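Local coordinates for protein probable ferredoxin-dependent nitrite reductase NirA (Mycobacterium tuberculosis, PDB 1ZJ8) that reduces sulfite to sulfide with six electrons supplied by ferredoxin, using a siroheme and a [4Fe-4S] cluster as cofactors, at residues R177-S182 with W197-I202; K218-I223 with I233-F238; D251-G256 with A265-A270. All blocks are in the same frame, centred on the assembly; numbering follows the deposited sequence.

Contact 1 of 3, residues R177-S182 with W197-I202; sequences RVVLGS and WAIEEI
Ile199 of the helix meets Val179 of the strand in a buried contact of apolar side chains, with no hydrogen bond across it. The two segments run antiparallel, at 172° between their N-to-C directions, and their axes come within 9.5 Å. Both side chains point toward the partner segment and pass one another, each heading the opposite way. Val179 CG1, anti to the backbone N, lies 3.8 Å from Ile199 CG1, while Ile199 CG2 also lies close to CB and CG1 of the same valine. Beyond CG1 the isoleucine runs on extended (chi2 -171°), which carries its CD1 methyl past the valine to the next part of the strand. There CD1 lies 3.3 Å from Leu180 O and 3.9 Å from Gly181 CA, and because Gly181 has no side chain the methyl lies against bare backbone. About one helical turn later comes Ile202. Its CG2 reaches Val179 CG2 at 4.2 Å, the other branch of the valine, so the two isoleucines, three residues apart, share one partner between them. Branched aliphatic residues suit both sides: valine is compact and at home in a strand, and the longer isoleucine spans the gap from the helix. Leu180 turns the other way, toward the siroheme side. Helix 196-206 is the crossover of a beta-alpha-beta unit whose strands, 176-181 and 219-224, lie side by side in the sheet. Ile199 and Ile202 both also touch Ile223 of strand 219-224, and helix 277-291 packs beside them, with Trp281 against Ile202.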
loop_
_atom_site.group_PDB
_atom_site.type_symbol
_atom_site.label_atom_id
_atom_site.label_comp_id
_atom_site.label_asym_id
_atom_site.label_seq_id
_atom_site.Cartn_x
_atom_site.Cartn_y
_atom_site.Cartn_z
ATOM N N ARG A 177 3.283 -5.697 -8.588
ATOM C CA ARG A 177 3.311 -4.311 -8.149
ATOM C C ARG A 177 4.632 -4.087 -7.440
ATOM O O ARG A 177 5.436 -5.008 -7.349
ATOM C CB ARG A 177 2.128 -4.034 -7.208
ATOM C CG ARG A 177 0.754 -4.409 -7.785
ATOM C CD ARG A 177 0.559 -3.722 -9.137
ATOM N NE ARG A 177 -0.778 -3.868 -9.703
ATOM C CZ ARG A 177 -1.849 -3.180 -9.318
ATOM N NH1 ARG A 177 -1.795 -2.294 -8.312
ATOM N NH2 ARG A 177 -3.004 -3.407 -9.932
ATOM N N VAL A 178 4.850 -2.865 -6.945
ATOM C CA VAL A 178 5.989 -2.575 -6.061
ATOM C C VAL A 178 6.352 -3.723 -5.111
ATOM O O VAL A 178 5.498 -4.309 -4.468
ATOM C CB VAL A 178 5.731 -1.360 -5.118
ATOM C CG1 VAL A 178 6.270 -0.089 -5.692
ATOM C CG2 VAL A 178 4.273 -1.244 -4.768
ATOM N N VAL A 179 7.635 -4.001 -5.001
ATOM C CA VAL A 179 8.116 -4.865 -3.959
ATOM C C VAL A 179 8.386 -4.005 -2.730
ATOM O O VAL A 179 9.179 -3.061 -2.799
ATOM C CB VAL A 179 9.450 -5.525 -4.357
ATOM C CG1 VAL A 179 9.898 -6.509 -3.259
ATOM C CG2 VAL A 179 9.350 -6.199 -5.731
ATOM N N LEU A 180 7.750 -4.336 -1.607
ATOM C CA LEU A 180 7.960 -3.569 -0.372
ATOM C C LEU A 180 9.321 -3.914 0.272
ATOM O O LEU A 180 9.827 -5.035 0.135
ATOM C CB LEU A 180 6.797 -3.777 0.604
ATOM C CG LEU A 180 5.354 -3.604 0.085
ATOM C CD1 LEU A 180 4.339 -3.785 1.230
ATOM C CD2 LEU A 180 5.158 -2.273 -0.586
ATOM N N GLY A 181 9.911 -2.934 0.958
ATOM C CA GLY A 181 11.131 -3.152 1.743
ATOM C C GLY A 181 11.163 -2.363 3.044
ATOM O O GLY A 181 10.496 -1.331 3.166
ATOM N N SER A 182 11.937 -2.845 4.019
ATOM C CA SER A 182 12.170 -2.085 5.242
ATOM C C SER A 182 12.725 -0.712 4.900
ATOM O O SER A 182 13.764 -0.602 4.216
ATOM C CB SER A 182 13.177 -2.770 6.159
ATOM O OG SER A 182 13.669 -1.865 7.132
ATOM N N TRP A 197 19.374 -6.486 -1.683
ATOM C CA TRP A 197 19.880 -7.207 -2.836
ATOM C C TRP A 197 18.826 -8.048 -3.562
ATOM O O TRP A 197 18.828 -8.100 -4.800
ATOM C CB TRP A 197 21.015 -8.132 -2.444
ATOM C CG TRP A 197 21.614 -8.798 -3.621
ATOM C CD1 TRP A 197 22.616 -8.319 -4.411
ATOM C CD2 TRP A 197 21.256 -10.075 -4.154
ATOM N NE1 TRP A 197 22.918 -9.224 -5.398
ATOM C CE2 TRP A 197 22.089 -10.311 -5.268
ATOM C CE3 TRP A 197 20.316 -11.053 -3.791
ATOM C CZ2 TRP A 197 22.002 -11.480 -6.031
ATOM C CZ3 TRP A 197 20.241 -12.214 -4.535
ATOM C CH2 TRP A 197 21.077 -12.415 -5.644
ATOM N N ALA A 198 17.958 -8.732 -2.818
ATOM C CA ALA A 198 16.962 -9.593 -3.451
ATOM C C ALA A 198 15.951 -8.762 -4.239
ATOM O O ALA A 198 15.534 -9.151 -5.325
ATOM C CB ALA A 198 16.255 -10.466 -2.414
ATOM N N ILE A 199 15.552 -7.627 -3.670
ATOM C CA ILE A 199 14.519 -6.769 -4.256
ATOM C C ILE A 199 15.055 -6.211 -5.520
ATOM O O ILE A 199 14.351 -6.127 -6.517
ATOM C CB ILE A 199 14.149 -5.577 -3.331
ATOM C CG1 ILE A 199 13.480 -6.113 -2.058
ATOM C CG2 ILE A 199 13.269 -4.535 -4.090
ATOM C CD1 ILE A 199 12.870 -5.065 -1.149
ATOM N N GLU A 200 16.315 -5.813 -5.464
ATOM C CA GLU A 200 16.945 -5.208 -6.596
ATOM C C GLU A 200 17.075 -6.182 -7.731
ATOM O O GLU A 200 16.778 -5.814 -8.855
ATOM C CB GLU A 200 18.281 -4.628 -6.175
ATOM C CG GLU A 200 18.090 -3.397 -5.291
ATOM C CD GLU A 200 19.389 -2.655 -5.038
ATOM O OE1 GLU A 200 20.478 -3.283 -5.100
ATOM O OE2 GLU A 200 19.320 -1.438 -4.771
ATOM N N GLU A 201 17.462 -7.423 -7.439
ATOM C CA GLU A 201 17.520 -8.485 -8.466
ATOM C C GLU A 201 16.151 -8.805 -9.089
ATOM O O GLU A 201 16.034 -8.952 -10.311
ATOM C CB GLU A 201 18.122 -9.769 -7.892
ATOM C CG GLU A 201 19.630 -9.821 -7.899
ATOM C CD GLU A 201 20.176 -9.570 -9.275
ATOM O OE1 GLU A 201 19.591 -10.105 -10.242
ATOM O OE2 GLU A 201 21.175 -8.816 -9.398
ATOM N N ILE A 202 15.119 -8.906 -8.257
ATOM C CA ILE A 202 13.785 -9.198 -8.760
ATOM C C ILE A 202 13.355 -8.143 -9.780
ATOM O O ILE A 202 12.779 -8.472 -10.817
ATOM C CB ILE A 202 12.752 -9.310 -7.607
ATOM C CG1 ILE A 202 12.876 -10.677 -6.927
ATOM C CG2 ILE A 202 11.298 -9.040 -8.120
ATOM C CD1 ILE A 202 12.226 -10.741 -5.582
#

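Contact 2 of 3, residues K218-I223 with I233-F238. With SRM (siroheme), chain E.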
loop_
_atom_site.group_PDB
_atom_site.type_symbol
_atom_site.label_atom_id
_atom_site.label_comp_id
_atom_site.label_asym_id
_atom_site.label_seq_id
_atom_site.Cartn_x
_atom_site.Cartn_y
_atom_site.Cartn_z
ATOM N N LYS A 218 -3.513 -8.584 -10.093
ATOM C CA LYS A 218 -2.424 -7.889 -9.413
ATOM C C LYS A 218 -1.755 -8.804 -8.379
ATOM O O LYS A 218 -2.400 -9.707 -7.816
ATOM C CB LYS A 218 -2.928 -6.585 -8.766
ATOM C CG LYS A 218 -3.915 -6.751 -7.619
ATOM C CD LYS A 218 -4.138 -5.447 -6.853
ATOM C CE LYS A 218 -5.349 -4.651 -7.354
ATOM N NZ LYS A 218 -5.435 -3.303 -6.693
ATOM N N TYR A 219 -0.467 -8.535 -8.143
ATOM C CA TYR A 219 0.420 -9.382 -7.341
ATOM C C TYR A 219 1.370 -8.545 -6.484
ATOM O O TYR A 219 2.231 -7.838 -6.996
ATOM C CB TYR A 219 1.238 -10.249 -8.278
ATOM C CG TYR A 219 2.100 -11.322 -7.651
ATOM C CD1 TYR A 219 1.549 -12.505 -7.230
ATOM C CD2 TYR A 219 3.476 -11.176 -7.563
ATOM C CE1 TYR A 219 2.332 -13.510 -6.704
ATOM C CE2 TYR A 219 4.271 -12.182 -7.046
ATOM C CZ TYR A 219 3.691 -13.360 -6.618
ATOM O OH TYR A 219 4.454 -14.390 -6.099
ATOM N N LYS A 220 1.212 -8.661 -5.173
ATOM C CA LYS A 220 1.867 -7.796 -4.217
ATOM C C LYS A 220 2.921 -8.561 -3.418
ATOM O O LYS A 220 2.648 -9.645 -2.863
ATOM C CB LYS A 220 0.823 -7.193 -3.264
ATOM C CG LYS A 220 0.002 -6.102 -3.897
ATOM C CD LYS A 220 -1.149 -5.639 -3.011
ATOM C CE LYS A 220 -1.847 -4.438 -3.670
ATOM N NZ LYS A 220 -3.198 -4.105 -3.125
ATOM N N THR A 221 4.095 -7.945 -3.309
ATOM C CA THR A 221 5.242 -8.578 -2.701
ATOM C C THR A 221 5.862 -7.698 -1.598
ATOM O O THR A 221 5.973 -6.461 -1.740
ATOM C CB THR A 221 6.279 -8.932 -3.788
ATOM O OG1 THR A 221 5.714 -9.905 -4.675
ATOM C CG2 THR A 221 7.557 -9.490 -3.189
ATOM N N ALA A 222 6.284 -8.358 -0.513
ATOM C CA ALA A 222 6.995 -7.703 0.565
ATOM C C ALA A 222 8.261 -8.477 0.992
ATOM O O ALA A 222 8.199 -9.678 1.256
ATOM C CB ALA A 222 6.067 -7.538 1.718
ATOM N N ILE A 223 9.401 -7.779 1.073
ATOM C CA ILE A 223 10.674 -8.391 1.495
ATOM C C ILE A 223 11.440 -7.527 2.522
ATOM O O ILE A 223 11.845 -6.415 2.183
ATOM C CB ILE A 223 11.579 -8.641 0.278
ATOM C CG1 ILE A 223 10.933 -9.661 -0.666
ATOM C CG2 ILE A 223 12.949 -9.147 0.722
ATOM C CD1 ILE A 223 11.665 -9.829 -1.956
ATOM N N ILE A 233 -0.591 -9.537 4.755
ATOM C CA ILE A 233 -1.617 -9.247 3.726
ATOM C C ILE A 233 -1.050 -9.025 2.303
ATOM O O ILE A 233 -1.697 -8.410 1.445
ATOM C CB ILE A 233 -2.477 -8.036 4.165
ATOM C CG1 ILE A 233 -1.609 -6.776 4.387
ATOM C CG2 ILE A 233 -3.255 -8.377 5.448
ATOM C CD1 ILE A 233 -1.912 -5.638 3.435
ATOM N N ASN A 234 0.158 -9.526 2.054
ATOM C CA ASN A 234 0.751 -9.525 0.707
ATOM C C ASN A 234 0.552 -10.915 0.028
ATOM O O ASN A 234 0.372 -11.920 0.707
ATOM C CB ASN A 234 2.252 -9.139 0.796
ATOM C CG ASN A 234 2.480 -7.613 0.922
ATOM O OD1 ASN A 234 2.505 -6.910 -0.074
ATOM N ND2 ASN A 234 2.694 -7.120 2.142
ATOM N N ASP A 235 0.554 -10.962 -1.300
ATOM C CA ASP A 235 0.445 -12.238 -2.016
ATOM C C ASP A 235 1.607 -13.147 -1.699
ATOM O O ASP A 235 1.452 -14.364 -1.658
ATOM C CB ASP A 235 0.424 -12.020 -3.522
ATOM C CG ASP A 235 -0.795 -11.269 -3.974
ATOM O OD1 ASP A 235 -1.889 -11.884 -3.985
ATOM O OD2 ASP A 235 -0.662 -10.062 -4.301
ATOM N N VAL A 236 2.778 -12.550 -1.505
ATOM C CA VAL A 236 3.994 -13.308 -1.190
ATOM C C VAL A 236 4.914 -12.450 -0.311
ATOM O O VAL A 236 5.075 -11.259 -0.555
ATOM C CB VAL A 236 4.743 -13.799 -2.489
ATOM C CG1 VAL A 236 5.247 -12.631 -3.329
ATOM C CG2 VAL A 236 5.906 -14.734 -2.130
ATOM N N ALA A 237 5.499 -13.050 0.718
ATOM C CA ALA A 237 6.367 -12.304 1.624
ATOM C C ALA A 237 7.608 -13.103 2.046
ATOM O O ALA A 237 7.530 -14.307 2.327
ATOM C CB ALA A 237 5.586 -11.845 2.835
ATOM N N PHE A 238 8.755 -12.425 2.050
ATOM C CA PHE A 238 10.002 -13.001 2.547
ATOM C C PHE A 238 10.436 -12.164 3.753
ATOM O O PHE A 238 10.873 -11.021 3.600
ATOM C CB PHE A 238 11.079 -12.977 1.461
ATOM C CG PHE A 238 10.752 -13.805 0.245
ATOM C CD1 PHE A 238 9.860 -13.341 -0.715
ATOM C CD2 PHE A 238 11.370 -15.030 0.038
ATOM C CE1 PHE A 238 9.569 -14.102 -1.855
ATOM C CE2 PHE A 238 11.093 -15.788 -1.085
ATOM C CZ PHE A 238 10.188 -15.321 -2.038
HETATM FE FE SRM E . -5.396 -0.000 -4.268
HETATM C CHA SRM E . -7.716 -0.038 -6.775
HETATM C CHB SRM E . -5.507 3.347 -4.236
HETATM C CHC SRM E . -3.151 0.031 -1.912
HETATM C CHD SRM E . -6.843 -2.814 -2.880
HETATM N NA SRM E . -6.260 1.379 -5.430
HETATM C C1A SRM E . -7.077 1.186 -6.489
HETATM C C2A SRM E . -7.253 2.402 -7.346
HETATM C CMA SRM E . -6.325 2.326 -8.519
HETATM C CDA SRM E . -8.689 2.651 -7.714
HETATM C CEA SRM E . -9.170 2.318 -9.091
HETATM O O3A SRM E . -9.130 1.142 -9.464
HETATM O O4A SRM E . -9.594 3.202 -9.850
HETATM C C3A SRM E . -6.830 3.465 -6.390
HETATM C CAA SRM E . -6.045 4.575 -7.005
HETATM C CBA SRM E . -7.103 5.573 -7.396
HETATM C CCA SRM E . -6.577 6.969 -7.312
HETATM O O1A SRM E . -5.837 7.279 -6.353
HETATM O O2A SRM E . -6.880 7.777 -8.222
HETATM C C4A SRM E . -6.147 2.706 -5.305
HETATM N NB SRM E . -4.400 1.442 -3.376
HETATM C C1B SRM E . -4.496 2.769 -3.474
HETATM C C2B SRM E . -3.441 3.541 -2.732
HETATM C CMB SRM E . -2.927 4.750 -3.461
HETATM C CDB SRM E . -4.048 3.995 -1.446
HETATM C CEB SRM E . -3.209 4.802 -0.520
HETATM O O3B SRM E . -3.445 6.006 -0.277
HETATM O O4B SRM E . -2.252 4.229 0.000
HETATM C C3B SRM E . -2.438 2.431 -2.508
HETATM C CAB SRM E . -1.492 2.314 -3.675
HETATM C CBB SRM E . -0.187 1.693 -3.279
HETATM C CCB SRM E . 0.632 1.382 -4.498
HETATM O O1B SRM E . 1.575 2.099 -4.823
HETATM O O2B SRM E . 0.400 0.391 -5.183
HETATM C C4B SRM E . -3.344 1.233 -2.595
HETATM N NC SRM E . -5.144 -1.065 -2.675
HETATM C C1C SRM E . -4.044 -1.031 -1.896
HETATM C C2C SRM E . -4.084 -1.926 -0.836
HETATM C CDC SRM E . -3.211 -2.013 0.371
HETATM C CEC SRM E . -1.945 -2.778 0.351
HETATM O O3C SRM E . -1.492 -3.213 -0.733
HETATM O O4C SRM E . -1.406 -2.953 1.453
HETATM C C3C SRM E . -5.180 -2.685 -1.119
HETATM C CAC SRM E . -5.549 -3.797 -0.193
HETATM C CBC SRM E . -4.691 -5.041 -0.112
HETATM C CCC SRM E . -5.026 -5.944 -1.287
HETATM O O1C SRM E . -4.685 -5.624 -2.457
HETATM O O2C SRM E . -5.673 -6.992 -1.029
HETATM C C4C SRM E . -5.763 -2.196 -2.260
HETATM N ND SRM E . -6.738 -1.368 -4.919
HETATM C C1D SRM E . -7.284 -2.289 -4.109
HETATM C C2D SRM E . -8.497 -2.729 -4.670
HETATM C CAD SRM E . -9.056 -4.120 -4.428
HETATM C CBD SRM E . -8.700 -5.212 -5.388
HETATM C CCD SRM E . -9.088 -6.648 -5.180
HETATM O O1D SRM E . -8.156 -7.463 -5.000
HETATM O O2D SRM E . -10.295 -7.008 -5.182
HETATM C C3D SRM E . -8.658 -2.030 -5.855
HETATM C CDD SRM E . -9.536 -2.457 -6.999
HETATM C CED SRM E . -9.152 -3.554 -7.968
HETATM O O3D SRM E . -8.003 -3.995 -8.016
HETATM O O4D SRM E . -9.985 -4.045 -8.743
HETATM C C4D SRM E . -7.562 -1.194 -5.997
#
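Thr221, Ala222 and Ile223 pair with Val236, Ala237 and Phe238 as neighbouring parallel strands of a mixed beta-sheet, only 9° apart in direction. The bonds alternate across the seam: Val236 N to Lys220 O, Ala222 N to Val236 O (3.1 Å), and Phe238 N to Ala222 O (2.9 Å). Before the regular pairing begins, Asp235 OD2 accepts Lys220 N, although the modelled length is too short to be trusted. The same oxygen forms a salt bridge with Arg301, which also bonds the siroheme, so Asp235 probably helps to position a ligand-binding residue. Lys218, Lys220 and Ile233 line the siroheme pocket. Lys220 extends beyond CG toward the carboxylates of the cofactor, but the exact place of NZ is doubtful. Tyr219 meets Asp235 obliquely, Tyr219 CD1 3.9 Å from Asp235 CB with ring and carboxylate planes 7° apart, and brings OH to 3.4 Å from Val236 CG1. Thr221 OG1 is bonded to Trp281 and Asn234 OD1 to Arg141, so these two buried polar atoms have partners. Beta-branched and aromatic residues fill the face that carries Thr221, Val236, Ile223 and Phe238. At its far end Ile223 and Phe238 lie side by side, Ile223 CG1 3.8 Å from Phe238 CD1.

Contact 3 of 3, residues D251-G256 with A265-A270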
loop_
_atom_site.group_PDB
_atom_site.type_symbol
_atom_site.label_atom_id
_atom_site.label_comp_id
_atom_site.label_asym_id
_atom_site.label_seq_id
_atom_site.Cartn_x
_atom_site.Cartn_y
_atom_site.Cartn_z
ATOM N N ASP A 251 11.992 -16.243 5.918
ATOM C CA ASP A 251 10.843 -17.133 6.043
ATOM C C ASP A 251 9.785 -16.756 4.983
ATOM O O ASP A 251 9.528 -15.578 4.740
ATOM C CB ASP A 251 10.300 -17.063 7.484
ATOM C CG ASP A 251 8.988 -17.783 7.660
ATOM O OD1 ASP A 251 8.713 -18.725 6.880
ATOM O OD2 ASP A 251 8.219 -17.403 8.580
ATOM N N LEU A 252 9.197 -17.760 4.341
ATOM C CA LEU A 252 8.322 -17.530 3.195
ATOM C C LEU A 252 6.872 -17.574 3.615
ATOM O O LEU A 252 6.437 -18.536 4.249
ATOM C CB LEU A 252 8.573 -18.579 2.113
ATOM C CG LEU A 252 7.689 -18.568 0.860
ATOM C CD1 LEU A 252 7.615 -17.197 0.229
ATOM C CD2 LEU A 252 8.172 -19.586 -0.175
ATOM N N TRP A 253 6.141 -16.512 3.274
ATOM C CA TRP A 253 4.711 -16.409 3.486
ATOM C C TRP A 253 4.027 -16.261 2.125
ATOM O O TRP A 253 4.591 -15.663 1.192
ATOM C CB TRP A 253 4.394 -15.186 4.346
ATOM C CG TRP A 253 4.805 -15.294 5.781
ATOM C CD1 TRP A 253 6.042 -15.514 6.245
ATOM C CD2 TRP A 253 3.957 -15.167 6.932
ATOM N NE1 TRP A 253 6.037 -15.551 7.622
ATOM C CE2 TRP A 253 4.771 -15.328 8.069
ATOM C CE3 TRP A 253 2.583 -14.955 7.108
ATOM C CZ2 TRP A 253 4.278 -15.275 9.372
ATOM C CZ3 TRP A 253 2.085 -14.891 8.414
ATOM C CH2 TRP A 253 2.940 -15.053 9.530
ATOM N N VAL A 254 2.800 -16.777 2.034
ATOM C CA VAL A 254 2.028 -16.756 0.807
ATOM C C VAL A 254 0.526 -16.663 1.134
ATOM O O VAL A 254 0.084 -17.142 2.199
ATOM C CB VAL A 254 2.369 -18.024 -0.031
ATOM C CG1 VAL A 254 1.146 -18.598 -0.742
ATOM C CG2 VAL A 254 3.486 -17.719 -1.041
ATOM N N GLY A 255 -0.244 -16.036 0.231
ATOM C CA GLY A 255 -1.727 -16.139 0.224
ATOM C C GLY A 255 -2.552 -14.999 0.818
ATOM O O GLY A 255 -3.676 -15.222 1.265
ATOM N N GLY A 256 -2.020 -13.774 0.791
ATOM C CA GLY A 256 -2.604 -12.646 1.534
ATOM C C GLY A 256 -3.380 -11.659 0.696
ATOM O O GLY A 256 -3.204 -11.601 -0.516
ATOM N N ALA A 265 -2.163 -14.129 4.880
ATOM C CA ALA A 265 -1.144 -14.982 4.285
ATOM C C ALA A 265 -0.559 -15.899 5.359
ATOM O O ALA A 265 -0.508 -15.547 6.537
ATOM C CB ALA A 265 -0.041 -14.144 3.603
ATOM N N GLN A 266 -0.134 -17.087 4.922
ATOM C CA GLN A 266 0.243 -18.186 5.820
ATOM C C GLN A 266 1.643 -18.725 5.501
ATOM O O GLN A 266 2.048 -18.776 4.346
ATOM C CB GLN A 266 -0.770 -19.315 5.688
ATOM C CG GLN A 266 -2.210 -18.834 5.493
ATOM C CD GLN A 266 -3.103 -19.939 4.998
ATOM O OE1 GLN A 266 -3.355 -20.928 5.712
ATOM N NE2 GLN A 266 -3.571 -19.799 3.750
ATOM N N ARG A 267 2.352 -19.142 6.543
ATOM C CA ARG A 267 3.693 -19.673 6.419
ATOM C C ARG A 267 3.755 -20.945 5.579
ATOM O O ARG A 267 3.079 -21.926 5.850
ATOM C CB ARG A 267 4.248 -20.001 7.803
ATOM C CG ARG A 267 4.356 -18.806 8.715
ATOM C CD ARG A 267 5.406 -18.983 9.788
ATOM N NE ARG A 267 6.666 -19.490 9.229
ATOM C CZ ARG A 267 7.186 -20.697 9.470
ATOM N NH1 ARG A 267 6.565 -21.570 10.248
ATOM N NH2 ARG A 267 8.335 -21.047 8.911
ATOM N N VAL A 268 4.626 -20.938 4.586
ATOM C CA VAL A 268 4.904 -22.132 3.810
ATOM C C VAL A 268 5.705 -23.143 4.653
ATOM O O VAL A 268 5.732 -24.336 4.339
ATOM C CB VAL A 268 5.660 -21.756 2.527
ATOM C CG1 VAL A 268 6.035 -23.008 1.731
ATOM C CG2 VAL A 268 4.810 -20.777 1.679
ATOM N N GLY A 269 6.340 -22.648 5.722
ATOM C CA GLY A 269 7.165 -23.463 6.619
ATOM C C GLY A 269 8.620 -23.546 6.186
ATOM O O GLY A 269 9.358 -24.424 6.658
ATOM N N ALA A 270 9.038 -22.596 5.338
ATOM C CA ALA A 270 10.304 -22.668 4.616
ATOM C C ALA A 270 11.257 -21.551 5.014
ATOM O O ALA A 270 10.825 -20.428 5.316
ATOM C CB ALA A 270 10.050 -22.608 3.108
#
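Asp251 and Arg267 form a salt bridge across a beta hairpin, strand 249-254 against strand 266-272. Arg267 grips the carboxylate side-on: NE bonds Asp251 OD2 at 2.7 Å, on the syn side, and NH2 bonds Asp251 OD1 at 3.1 Å from above the carboxylate plane. A bend at chi3 (47°) turns NE back toward the aspartate, and the two side chains cross at about a right angle. OD2 has a second donor, the indole NE1 of Trp253 at 3.0 Å, which arrives from the opposite face of the carboxylate. The other use of NH2 is a bond to Gly330 O. Closer to the backbone, Arg267 CG sits over the six-membered ring of Trp253, a CH-pi contact 3.8 Å from the ring centroid, so CG of the stem lies over one face, toward the rim, while the head binds the acid.

Four backbone bonds join the strands; Trp253 and Gly255 bond outward to Ala237 and Asp235. Val254 and Gln266 are a hydrogen-bonded pair, Gln266 N to Val254 O at 2.7 Å and Val254 N to Gln266 O, while Trp253 and Arg267 form the non-hydrogen-bonded pair next to it. Leu252 divides its bonds: its O takes Val268 N, but its N reaches Ala270 O, two residues further on. Gly269 lies between those two partners with a positive phi (89°), a backbone shape that suits glycine. Leu252 CG packs 3.7 Å from Val268 CG2, where branched aliphatics fill the interior beside helix 311-323.

With a guanidinium and, at a less direct angle, an indole N-H both bonded to it, the Asp251 carboxylate is probably largely compensated for its burial, although OD1 also faces the acceptor Ala270 O at 3.1 Å; this setting would be expected to stabilise its ionised form.

How the contacts relate
From the N terminus the contacts follow in series, none nested in or crossing another, all within one siroheme- and cluster-binding half of the protein's repeated 4Fe-4S domain pair. Contact 1 closes the mostly irregular connection from strand 176-181 to helix 196-206. Contact 2 closes a short one between two parallel strands, and contact 3 the hairpin loop between strands 249-254 and 266-272. Their strands stand in chain order across one mixed sheet, parallel at first and antiparallel from 236-243 onward. Contact 1 joins contact 2 through Leu180 N and Thr221 O; contact 2 joins contact 3 through Ala237 O and Trp253 N. Contacts 1 and 3 do not touch, their centres about 17 Å apart, and contact 2 lies between them, carrying siroheme-pocket residues.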